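Long-range contacts in quinonprotein alcohol dehydrogenase-like protein (PDB 4R5O), which is of unknown function but binds calcium ions and joins an immunoglobulin-like domain to a seven-bladed beta-propeller: residues S246-Y251 with L270-K275; C225-I230 with D240-E245; A48-L53 with L77-K82. All blocks are in the same frame, centred on the assembly; numbering follows the deposited sequence.

Contact 1: residues S246-Y251 with L270-K275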
loop_
_atom_site.group_PDB
_atom_site.type_symbol
_atom_site.label_atom_id
_atom_site.label_comp_id
_atom_site.label_asym_id
_atom_site.label_seq_id
_atom_site.Cartn_x
_atom_site.Cartn_y
_atom_site.Cartn_z
ATOM N N SER A 246 25.921 -0.658 -13.346
ATOM C CA SER A 246 25.161 0.365 -14.060
ATOM C C SER A 246 25.318 1.687 -13.354
ATOM O O SER A 246 25.594 1.703 -12.159
ATOM C CB SER A 246 23.686 -0.040 -14.150
ATOM O OG SER A 246 22.918 0.896 -14.880
ATOM N N LYS A 247 25.156 2.786 -14.080
ATOM C CA LYS A 247 25.211 4.115 -13.490
ATOM C C LYS A 247 23.826 4.670 -13.304
ATOM O O LYS A 247 22.940 4.320 -14.093
ATOM C CB LYS A 247 26.035 5.071 -14.354
ATOM C CG LYS A 247 27.519 4.861 -14.239
ATOM C CD LYS A 247 28.238 5.780 -15.161
ATOM C CE LYS A 247 29.733 5.634 -15.071
ATOM N NZ LYS A 247 30.197 4.231 -15.282
ATOM N N VAL A 248 23.630 5.558 -12.287
ATOM C CA VAL A 248 22.362 6.271 -12.104
ATOM C C VAL A 248 22.133 7.046 -13.389
ATOM O O VAL A 248 23.069 7.654 -13.913
ATOM C CB VAL A 248 22.310 7.173 -10.827
ATOM C CG1 VAL A 248 21.119 8.125 -10.845
ATOM C CG2 VAL A 248 22.293 6.343 -9.559
ATOM N N LYS A 249 20.918 6.969 -13.927
ATOM C CA LYS A 249 20.556 7.682 -15.149
ATOM C C LYS A 249 19.402 8.606 -14.886
ATOM O O LYS A 249 18.554 8.305 -14.051
ATOM C CB LYS A 249 20.214 6.695 -16.253
ATOM C CG LYS A 249 21.428 5.854 -16.633
ATOM C CD LYS A 249 21.121 4.813 -17.666
ATOM C CE LYS A 249 22.206 3.785 -17.699
ATOM N NZ LYS A 249 22.174 2.958 -16.466
ATOM N N TYR A 250 19.381 9.761 -15.538
ATOM C CA TYR A 250 18.240 10.643 -15.355
ATOM C C TYR A 250 17.689 11.055 -16.737
ATOM O O TYR A 250 18.393 11.016 -17.752
ATOM C CB TYR A 250 18.540 11.870 -14.471
ATOM C CG TYR A 250 19.561 12.852 -14.995
ATOM C CD1 TYR A 250 19.181 13.906 -15.822
ATOM C CD2 TYR A 250 20.879 12.809 -14.563
ATOM C CE1 TYR A 250 20.102 14.853 -16.259
ATOM C CE2 TYR A 250 21.812 13.749 -14.992
ATOM C CZ TYR A 250 21.416 14.778 -15.831
ATOM O OH TYR A 250 22.334 15.705 -16.282
ATOM N N TYR A 251 16.393 11.365 -16.741
ATOM C CA TYR A 251 15.571 11.789 -17.870
ATOM C C TYR A 251 14.940 13.133 -17.519
ATOM O O TYR A 251 14.888 13.496 -16.344
ATOM C CB TYR A 251 14.505 10.703 -18.187
ATOM C CG TYR A 251 15.073 9.323 -18.467
ATOM C CD1 TYR A 251 15.492 8.496 -17.425
ATOM C CD2 TYR A 251 15.127 8.814 -19.767
ATOM C CE1 TYR A 251 16.059 7.247 -17.675
ATOM C CE2 TYR A 251 15.642 7.539 -20.025
ATOM C CZ TYR A 251 16.106 6.759 -18.973
ATOM O OH TYR A 251 16.639 5.504 -19.187
ATOM N N LEU A 270 24.965 9.816 -14.311
ATOM C CA LEU A 270 25.645 10.433 -13.174
ATOM C C LEU A 270 26.750 9.500 -12.756
ATOM O O LEU A 270 26.611 8.298 -12.961
ATOM C CB LEU A 270 24.686 10.756 -11.994
ATOM C CG LEU A 270 23.688 11.904 -12.169
ATOM C CD1 LEU A 270 22.780 11.996 -10.961
ATOM C CD2 LEU A 270 24.395 13.240 -12.380
ATOM N N ASP A 271 27.856 10.019 -12.202
ATOM C CA ASP A 271 28.973 9.176 -11.773
ATOM C C ASP A 271 28.602 8.516 -10.431
ATOM O O ASP A 271 29.109 8.904 -9.379
ATOM C CB ASP A 271 30.285 9.992 -11.689
ATOM C CG ASP A 271 31.564 9.199 -11.422
ATOM O OD1 ASP A 271 31.570 7.951 -11.652
ATOM O OD2 ASP A 271 32.575 9.827 -11.033
ATOM N N ILE A 272 27.660 7.545 -10.479
ATOM C CA ILE A 272 27.153 6.762 -9.351
ATOM C C ILE A 272 27.000 5.332 -9.846
ATOM O O ILE A 272 25.996 5.012 -10.487
ATOM C CB ILE A 272 25.835 7.310 -8.709
ATOM C CG1 ILE A 272 25.899 8.820 -8.392
ATOM C CG2 ILE A 272 25.437 6.473 -7.437
ATOM C CD1 ILE A 272 24.579 9.491 -8.170
ATOM N N ILE A 273 28.022 4.485 -9.583
ATOM C CA ILE A 273 28.029 3.070 -9.962
ATOM C C ILE A 273 27.117 2.309 -9.020
ATOM O O ILE A 273 27.302 2.349 -7.810
ATOM C CB ILE A 273 29.462 2.428 -9.981
ATOM C CG1 ILE A 273 30.598 3.319 -10.609
ATOM C CG2 ILE A 273 29.459 0.953 -10.444
ATOM C CD1 ILE A 273 30.442 3.708 -11.967
ATOM N N GLN A 274 26.156 1.589 -9.578
ATOM C CA GLN A 274 25.240 0.763 -8.809
ATOM C C GLN A 274 25.291 -0.668 -9.341
ATOM O O GLN A 274 25.339 -0.891 -10.558
ATOM C CB GLN A 274 23.823 1.336 -8.848
ATOM C CG GLN A 274 23.724 2.700 -8.149
ATOM C CD GLN A 274 22.349 3.298 -8.175
ATOM O OE1 GLN A 274 21.564 3.097 -9.120
ATOM N NE2 GLN A 274 22.076 4.143 -7.189
ATOM N N LYS A 275 25.375 -1.629 -8.418
ATOM C CA LYS A 275 25.442 -3.056 -8.738
ATOM C C LYS A 275 24.314 -3.802 -8.017
ATOM O O LYS A 275 24.377 -5.019 -7.858
ATOM C CB LYS A 275 26.818 -3.637 -8.361
ATOM C CG LYS A 275 28.009 -3.018 -9.089
ATOM C CD LYS A 275 29.307 -3.685 -8.672
ATOM C CE LYS A 275 30.499 -3.111 -9.393
ATOM N NZ LYS A 275 31.762 -3.768 -8.965
#
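Two groups of strand 246-251 grip the carbonyl O of Ile272. Val248 N gives Ile272 O a hydrogen bond of 3.0 Å. The CA-H of Lys247 adds a weaker contact, with Lys247 CA 3.2 Å from Ile272 O. The strands belong to an antiparallel sheet of the beta-propeller, where 246-251 runs beside the short strand 272-274. Ser246 and Gln274 make the hydrogen-bonded pair, and the bond from Gln274 N to Ser246 O measures 2.6 Å. Lys247 and Ile273 follow as a non-hydrogen-bonded pair. The chain then turns a corner at Asp271, the centre of an inverse gamma turn. On the other side of the corner, Leu270 N bonds to Val248 O at 2.9 Å, so one strand holds both arms of the bend.

Val248 reaches into this bend. Its CG2 lies anti to its own carbonyl carbon and rests 3.8 Å from Ile272 CB. The same methyl meets the amide group of Gln274, touching CD, OE1 and NE2 at much the same distance. That amide is fixed from outside: OE1 bonds to Asn239 ND2, and NE2 bonds to Leu291 O in the neighbouring sheet.

Lys247 lies alongside Ile273, both side chains pointing the same way. Its chain is extended until chi4 (55°), which swings NZ to 3.4 Å from Ile273 CD1. CG and CD also pass Leu270 O. An alanine here would probably leave Ile273 CD1 uncovered on that side, with the lysine chain beyond CB gone.

Beyond the corner, Tyr250 and Leu270 cross at about a right angle. Phe307 meets the Tyr250 ring edge-to-face. Leu270 CD2 sits at the ring's edge, near its plane, 3.7 Å from Tyr250 CE2.

Contact 2: residues C225-I230 with D240-E245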
loop_
_atom_site.group_PDB
_atom_site.type_symbol
_atom_site.label_atom_id
_atom_site.label_comp_id
_atom_site.label_asym_id
_atom_site.label_seq_id
_atom_site.Cartn_x
_atom_site.Cartn_y
_atom_site.Cartn_z
ATOM N N CYS A 225 13.995 -1.212 -16.574
ATOM C CA CYS A 225 13.124 -1.008 -15.445
ATOM C C CYS A 225 13.717 0.009 -14.468
ATOM O O CYS A 225 14.894 -0.088 -14.121
ATOM C CB CYS A 225 12.877 -2.348 -14.745
ATOM S SG CYS A 225 11.655 -2.263 -13.414
ATOM N N PHE A 226 12.883 0.945 -13.969
ATOM C CA PHE A 226 13.342 1.831 -12.905
ATOM C C PHE A 226 12.925 1.160 -11.614
ATOM O O PHE A 226 11.785 1.342 -11.173
ATOM C CB PHE A 226 12.835 3.299 -13.010
ATOM C CG PHE A 226 12.984 4.116 -14.275
ATOM C CD1 PHE A 226 13.802 3.683 -15.319
ATOM C CD2 PHE A 226 12.335 5.344 -14.408
ATOM C CE1 PHE A 226 13.911 4.426 -16.504
ATOM C CE2 PHE A 226 12.492 6.118 -15.570
ATOM C CZ PHE A 226 13.252 5.637 -16.624
ATOM N N TYR A 227 13.805 0.330 -11.032
ATOM C CA TYR A 227 13.510 -0.386 -9.774
ATOM C C TYR A 227 13.225 0.622 -8.707
ATOM O O TYR A 227 12.352 0.397 -7.887
ATOM C CB TYR A 227 14.656 -1.332 -9.373
ATOM C CG TYR A 227 14.868 -2.417 -10.409
ATOM C CD1 TYR A 227 13.939 -3.443 -10.571
ATOM C CD2 TYR A 227 15.961 -2.383 -11.268
ATOM C CE1 TYR A 227 14.104 -4.419 -11.551
ATOM C CE2 TYR A 227 16.138 -3.359 -12.244
ATOM C CZ TYR A 227 15.212 -4.381 -12.372
ATOM O OH TYR A 227 15.360 -5.343 -13.334
ATOM N N ASN A 228 13.898 1.781 -8.782
ATOM C CA ASN A 228 13.730 2.943 -7.916
ATOM C C ASN A 228 13.958 4.175 -8.710
ATOM O O ASN A 228 14.813 4.180 -9.598
ATOM C CB ASN A 228 14.669 2.904 -6.706
ATOM C CG ASN A 228 14.506 1.696 -5.856
ATOM O OD1 ASN A 228 13.597 1.603 -5.035
ATOM N ND2 ASN A 228 15.318 0.703 -6.142
ATOM N N SER A 229 13.196 5.215 -8.406
ATOM C CA SER A 229 13.264 6.513 -9.079
ATOM C C SER A 229 12.781 7.615 -8.135
ATOM O O SER A 229 12.283 7.315 -7.046
ATOM C CB SER A 229 12.450 6.501 -10.372
ATOM O OG SER A 229 11.108 6.113 -10.147
ATOM N N ILE A 230 12.990 8.885 -8.528
ATOM C CA ILE A 230 12.598 10.075 -7.776
ATOM C C ILE A 230 12.552 11.247 -8.733
ATOM O O ILE A 230 13.248 11.230 -9.755
ATOM C CB ILE A 230 13.554 10.346 -6.570
ATOM C CG1 ILE A 230 12.884 11.243 -5.489
ATOM C CG2 ILE A 230 14.941 10.861 -7.018
ATOM C CD1 ILE A 230 13.587 11.408 -4.179
ATOM N N ASP A 240 18.315 1.330 -12.277
ATOM C CA ASP A 240 17.827 0.362 -13.239
ATOM C C ASP A 240 18.596 -0.956 -13.165
ATOM O O ASP A 240 18.574 -1.719 -14.130
ATOM C CB ASP A 240 17.930 0.955 -14.662
ATOM C CG ASP A 240 19.287 1.504 -15.107
ATOM O OD1 ASP A 240 20.324 1.026 -14.599
ATOM O OD2 ASP A 240 19.309 2.364 -16.014
ATOM N N THR A 241 19.216 -1.256 -12.011
ATOM C CA THR A 241 19.984 -2.479 -11.868
ATOM C C THR A 241 19.701 -3.184 -10.526
ATOM O O THR A 241 19.423 -2.524 -9.524
ATOM C CB THR A 241 21.460 -2.162 -11.996
ATOM O OG1 THR A 241 22.163 -3.384 -12.056
ATOM C CG2 THR A 241 21.992 -1.279 -10.869
ATOM N N TYR A 242 19.786 -4.527 -10.528
ATOM C CA TYR A 242 19.608 -5.341 -9.327
ATOM C C TYR A 242 20.820 -6.254 -9.115
ATOM O O TYR A 242 20.828 -7.023 -8.151
ATOM C CB TYR A 242 18.313 -6.191 -9.399
ATOM C CG TYR A 242 18.287 -7.229 -10.501
ATOM C CD1 TYR A 242 18.798 -8.511 -10.297
ATOM C CD2 TYR A 242 17.738 -6.940 -11.746
ATOM C CE1 TYR A 242 18.807 -9.461 -11.319
ATOM C CE2 TYR A 242 17.722 -7.888 -12.768
ATOM C CZ TYR A 242 18.257 -9.147 -12.553
ATOM O OH TYR A 242 18.229 -10.063 -13.576
ATOM N N LYS A 243 21.814 -6.198 -10.041
ATOM C CA LYS A 243 22.958 -7.105 -10.120
ATOM C C LYS A 243 24.115 -6.512 -10.956
ATOM O O LYS A 243 25.215 -6.347 -10.443
ATOM C CB LYS A 243 22.445 -8.409 -10.776
ATOM C CG LYS A 243 23.460 -9.505 -11.099
ATOM C CD LYS A 243 22.810 -10.629 -11.954
ATOM C CE LYS A 243 22.384 -10.194 -13.345
ATOM N NZ LYS A 243 21.634 -11.261 -14.055
ATOM N N ASP A 244 23.863 -6.211 -12.242
ATOM C CA ASP A 244 24.856 -5.716 -13.197
ATOM C C ASP A 244 25.307 -4.304 -12.880
ATOM O O ASP A 244 24.539 -3.498 -12.372
ATOM C CB ASP A 244 24.295 -5.752 -14.637
ATOM C CG ASP A 244 23.912 -7.144 -15.141
ATOM O OD1 ASP A 244 24.617 -8.131 -14.785
ATOM O OD2 ASP A 244 22.949 -7.242 -15.944
ATOM N N GLU A 245 26.569 -4.001 -13.215
ATOM C CA GLU A 245 27.182 -2.694 -13.024
ATOM C C GLU A 245 26.470 -1.710 -13.945
ATOM O O GLU A 245 26.345 -1.942 -15.155
ATOM C CB GLU A 245 28.700 -2.769 -13.279
ATOM C CG GLU A 245 29.444 -1.452 -13.115
ATOM C CD GLU A 245 30.951 -1.492 -13.327
ATOM O OE1 GLU A 245 31.577 -2.535 -13.021
ATOM O OE2 GLU A 245 31.521 -0.445 -13.719
#
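Tyr227 and Tyr242 are brought together by unlike first torsions. Tyr227 CG is anti to its carbonyl carbon (chi1 -63°), whereas Tyr242 CG lies between its backbone N and carbonyl carbon (chi1 64°). The site is a classic beta bulge in the propeller: Tyr227 and Asn228 both face Asn239 where strand 228-232 begins. The partner segment, 240-245, is the loop between strands 235-239 and 246-252.

The two rings meet obliquely. Their planes stand at 86° and their centroids are 5.8 Å apart. Tyr227 OH comes to the edge of the Tyr242 ring, near its plane, 3.3 Å from Tyr242 CD2. The polar partner of this hydroxyl lies elsewhere, in a hydrogen bond with His324 ND1.

One edge of the Tyr227 ring runs against the peptide between Asp240 and Thr241. Tyr227 CD2 is 3.5 Å from Thr241 N, and Tyr227 CE2 is 3.5 Å from Asp240 O. This is van der Waals contact, as no hydrogen bond joins the two segments. The Cys225 carbonyl also meets the loop, with Cys225 O 3.1 Å from Asp240 CA in a CA-H...O contact. Asp240 CB lies close to the same oxygen.

A bound polyether molecule, probably from the crystallisation liquor, lies next to the Tyr227 side chain. Cys225 SG covers one face of the Tyr227 ring, displaced toward its rim.

Contact 3: residues A48-L53 with L77-K82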
loop_
_atom_site.group_PDB
_atom_site.type_symbol
_atom_site.label_atom_id
_atom_site.label_comp_id
_atom_site.label_asym_id
_atom_site.label_seq_id
_atom_site.Cartn_x
_atom_site.Cartn_y
_atom_site.Cartn_z
ATOM N N ALA A 48 -42.953 -17.119 7.075
ATOM C CA ALA A 48 -42.022 -16.184 6.448
ATOM C C ALA A 48 -40.600 -16.713 6.474
ATOM O O ALA A 48 -40.178 -17.342 7.445
ATOM C CB ALA A 48 -42.075 -14.838 7.141
ATOM N N THR A 49 -39.874 -16.460 5.392
ATOM C CA THR A 49 -38.473 -16.823 5.221
ATOM C C THR A 49 -37.724 -15.527 4.894
ATOM O O THR A 49 -38.301 -14.606 4.304
ATOM C CB THR A 49 -38.280 -17.936 4.176
ATOM O OG1 THR A 49 -38.726 -17.493 2.895
ATOM C CG2 THR A 49 -38.961 -19.242 4.569
ATOM N N TYR A 50 -36.458 -15.442 5.327
ATOM C CA TYR A 50 -35.606 -14.262 5.181
ATOM C C TYR A 50 -34.382 -14.548 4.308
ATOM O O TYR A 50 -33.949 -15.697 4.184
ATOM C CB TYR A 50 -35.143 -13.786 6.579
ATOM C CG TYR A 50 -36.248 -13.332 7.518
ATOM C CD1 TYR A 50 -37.125 -14.250 8.094
ATOM C CD2 TYR A 50 -36.323 -12.011 7.949
ATOM C CE1 TYR A 50 -38.124 -13.842 8.980
ATOM C CE2 TYR A 50 -37.301 -11.597 8.857
ATOM C CZ TYR A 50 -38.193 -12.519 9.379
ATOM O OH TYR A 50 -39.156 -12.116 10.279
ATOM N N SER A 51 -33.811 -13.483 3.726
ATOM C CA SER A 51 -32.604 -13.500 2.906
ATOM C C SER A 51 -31.881 -12.186 3.102
ATOM O O SER A 51 -32.387 -11.130 2.721
ATOM C CB SER A 51 -32.931 -13.757 1.438
ATOM O OG SER A 51 -31.783 -13.788 0.602
ATOM N N TRP A 52 -30.738 -12.247 3.771
ATOM C CA TRP A 52 -29.918 -11.080 4.078
ATOM C C TRP A 52 -28.757 -11.027 3.127
ATOM O O TRP A 52 -27.917 -11.930 3.140
ATOM C CB TRP A 52 -29.437 -11.126 5.541
ATOM C CG TRP A 52 -30.546 -11.034 6.549
ATOM C CD1 TRP A 52 -31.268 -12.065 7.070
ATOM C CD2 TRP A 52 -31.065 -9.836 7.147
ATOM N NE1 TRP A 52 -32.184 -11.587 7.985
ATOM C CE2 TRP A 52 -32.093 -10.222 8.039
ATOM C CE3 TRP A 52 -30.742 -8.471 7.036
ATOM C CZ2 TRP A 52 -32.780 -9.298 8.838
ATOM C CZ3 TRP A 52 -31.455 -7.553 7.796
ATOM C CH2 TRP A 52 -32.452 -7.967 8.696
ATOM N N LEU A 53 -28.731 -9.986 2.274
ATOM C CA LEU A 53 -27.686 -9.819 1.279
ATOM C C LEU A 53 -26.738 -8.727 1.698
ATOM O O LEU A 53 -27.156 -7.578 1.867
ATOM C CB LEU A 53 -28.263 -9.509 -0.123
ATOM C CG LEU A 53 -29.408 -10.395 -0.641
ATOM C CD1 LEU A 53 -29.819 -9.969 -2.017
ATOM C CD2 LEU A 53 -29.044 -11.862 -0.678
ATOM N N LEU A 77 -26.754 -3.376 2.478
ATOM C CA LEU A 77 -27.495 -4.470 3.080
ATOM C C LEU A 77 -28.945 -4.469 2.620
ATOM O O LEU A 77 -29.635 -3.446 2.698
ATOM C CB LEU A 77 -27.422 -4.374 4.610
ATOM C CG LEU A 77 -28.196 -5.392 5.452
ATOM C CD1 LEU A 77 -27.653 -6.806 5.297
ATOM C CD2 LEU A 77 -28.118 -5.009 6.851
ATOM N N SER A 78 -29.392 -5.636 2.138
ATOM C CA SER A 78 -30.772 -5.870 1.737
ATOM C C SER A 78 -31.374 -6.970 2.567
ATOM O O SER A 78 -30.689 -7.917 2.983
ATOM C CB SER A 78 -30.891 -6.215 0.255
ATOM O OG SER A 78 -30.487 -5.127 -0.556
ATOM N N CYS A 79 -32.672 -6.844 2.800
ATOM C CA CYS A 79 -33.422 -7.841 3.525
ATOM C C CYS A 79 -34.641 -8.167 2.729
ATOM O O CYS A 79 -35.512 -7.314 2.548
ATOM C CB CYS A 79 -33.761 -7.373 4.933
ATOM S SG CYS A 79 -34.747 -8.552 5.862
ATOM N N ILE A 80 -34.681 -9.392 2.208
ATOM C CA ILE A 80 -35.811 -9.887 1.444
ATOM C C ILE A 80 -36.577 -10.834 2.348
ATOM O O ILE A 80 -36.014 -11.826 2.808
ATOM C CB ILE A 80 -35.364 -10.541 0.108
ATOM C CG1 ILE A 80 -34.346 -9.651 -0.656
ATOM C CG2 ILE A 80 -36.577 -10.879 -0.748
ATOM C CD1 ILE A 80 -33.676 -10.287 -1.790
ATOM N N ILE A 81 -37.832 -10.493 2.665
ATOM C CA ILE A 81 -38.712 -11.337 3.489
ATOM C C ILE A 81 -39.820 -11.822 2.572
ATOM O O ILE A 81 -40.501 -11.006 1.947
ATOM C CB ILE A 81 -39.235 -10.628 4.763
ATOM C CG1 ILE A 81 -38.102 -9.842 5.460
ATOM C CG2 ILE A 81 -39.934 -11.648 5.692
ATOM C CD1 ILE A 81 -38.509 -8.970 6.546
ATOM N N LYS A 82 -39.956 -13.152 2.467
ATOM C CA LYS A 82 -40.856 -13.873 1.563
ATOM C C LYS A 82 -41.837 -14.787 2.314
ATOM O O LYS A 82 -41.449 -15.410 3.296
ATOM C CB LYS A 82 -39.930 -14.716 0.658
ATOM C CG LYS A 82 -40.536 -15.580 -0.433
ATOM C CD LYS A 82 -39.389 -16.249 -1.208
ATOM C CE LYS A 82 -39.834 -17.196 -2.296
ATOM N NZ LYS A 82 -38.669 -17.786 -3.012
#
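Strands 49-53 and 77-82 run antiparallel, with axes 4.7 Å apart at closest approach and directions 165° apart. They are neighbours in a sheet of the immunoglobulin-like domain, within its PKD-like region. Three hydrogen-bonded pairs join them: Thr49 with Lys82, Ser51 with Ile80, and Leu53 with Ser78. Most of the bonds are close to straight. The one from Ser51 N to Ile80 O is weak, bent to 127° although its length is 2.9 Å. Tyr50 with Ile81 and Trp52 with Cys79 are the non-hydrogen-bonded pairs between them.

Those two pairs put aromatic rings against aliphatic and sulfur groups on one face of the sheet. Ile81 lies alongside Tyr50 and places CG2 over the centre of its ring, 4.1 Å from the centroid, in a CH-pi contact. Ile81 CD1 reaches Tyr50 CE2 at 3.7 Å. Leu77 CD1 meets Trp52 from the side, in the plane of the indole and 3.9 Å from Trp52 CE3. Trp52 NE1 is bonded to Glu62 O, which helps fix the ring's rotation.

The other face mixes polar and aliphatic groups. Leu53 CD1 touches Ile80 CD1 at 3.9 Å. Thr49 and Lys82 lie side by side, and the lysine chain then leads away. Ser51 OG turns to Glu58, and Ser78 OG pairs with Ser91 OG, so both adjoining strands are engaged.

Cys79 SG is anti to its backbone N (chi1 178°), which sets the sulfur over the indole face, 3.6 Å from the centroid of the six-membered ring of Trp52.

Contacts 1 and 2 share one propeller sheet, and their centres are 9 Å apart. Asp240 of contact 2 joins them. Its OD1 lies 2.6 Å from Ser246 OG, a probable hydrogen bond, and its OD2 makes a 3.0 Å salt bridge with Lys249 NZ. Phe226 and Tyr251 also pack together across the two contacts. Contact 3 belongs to the other domain, with its centre about 63 Å from that of contact 1 and 55 Å from that of contact 2. None of the three holds a metal. A bound calcium ion lies about 9 Å from the Tyr250 side chain of contact 1, and a different one about 13 Å from the Trp52 side chain of contact 3.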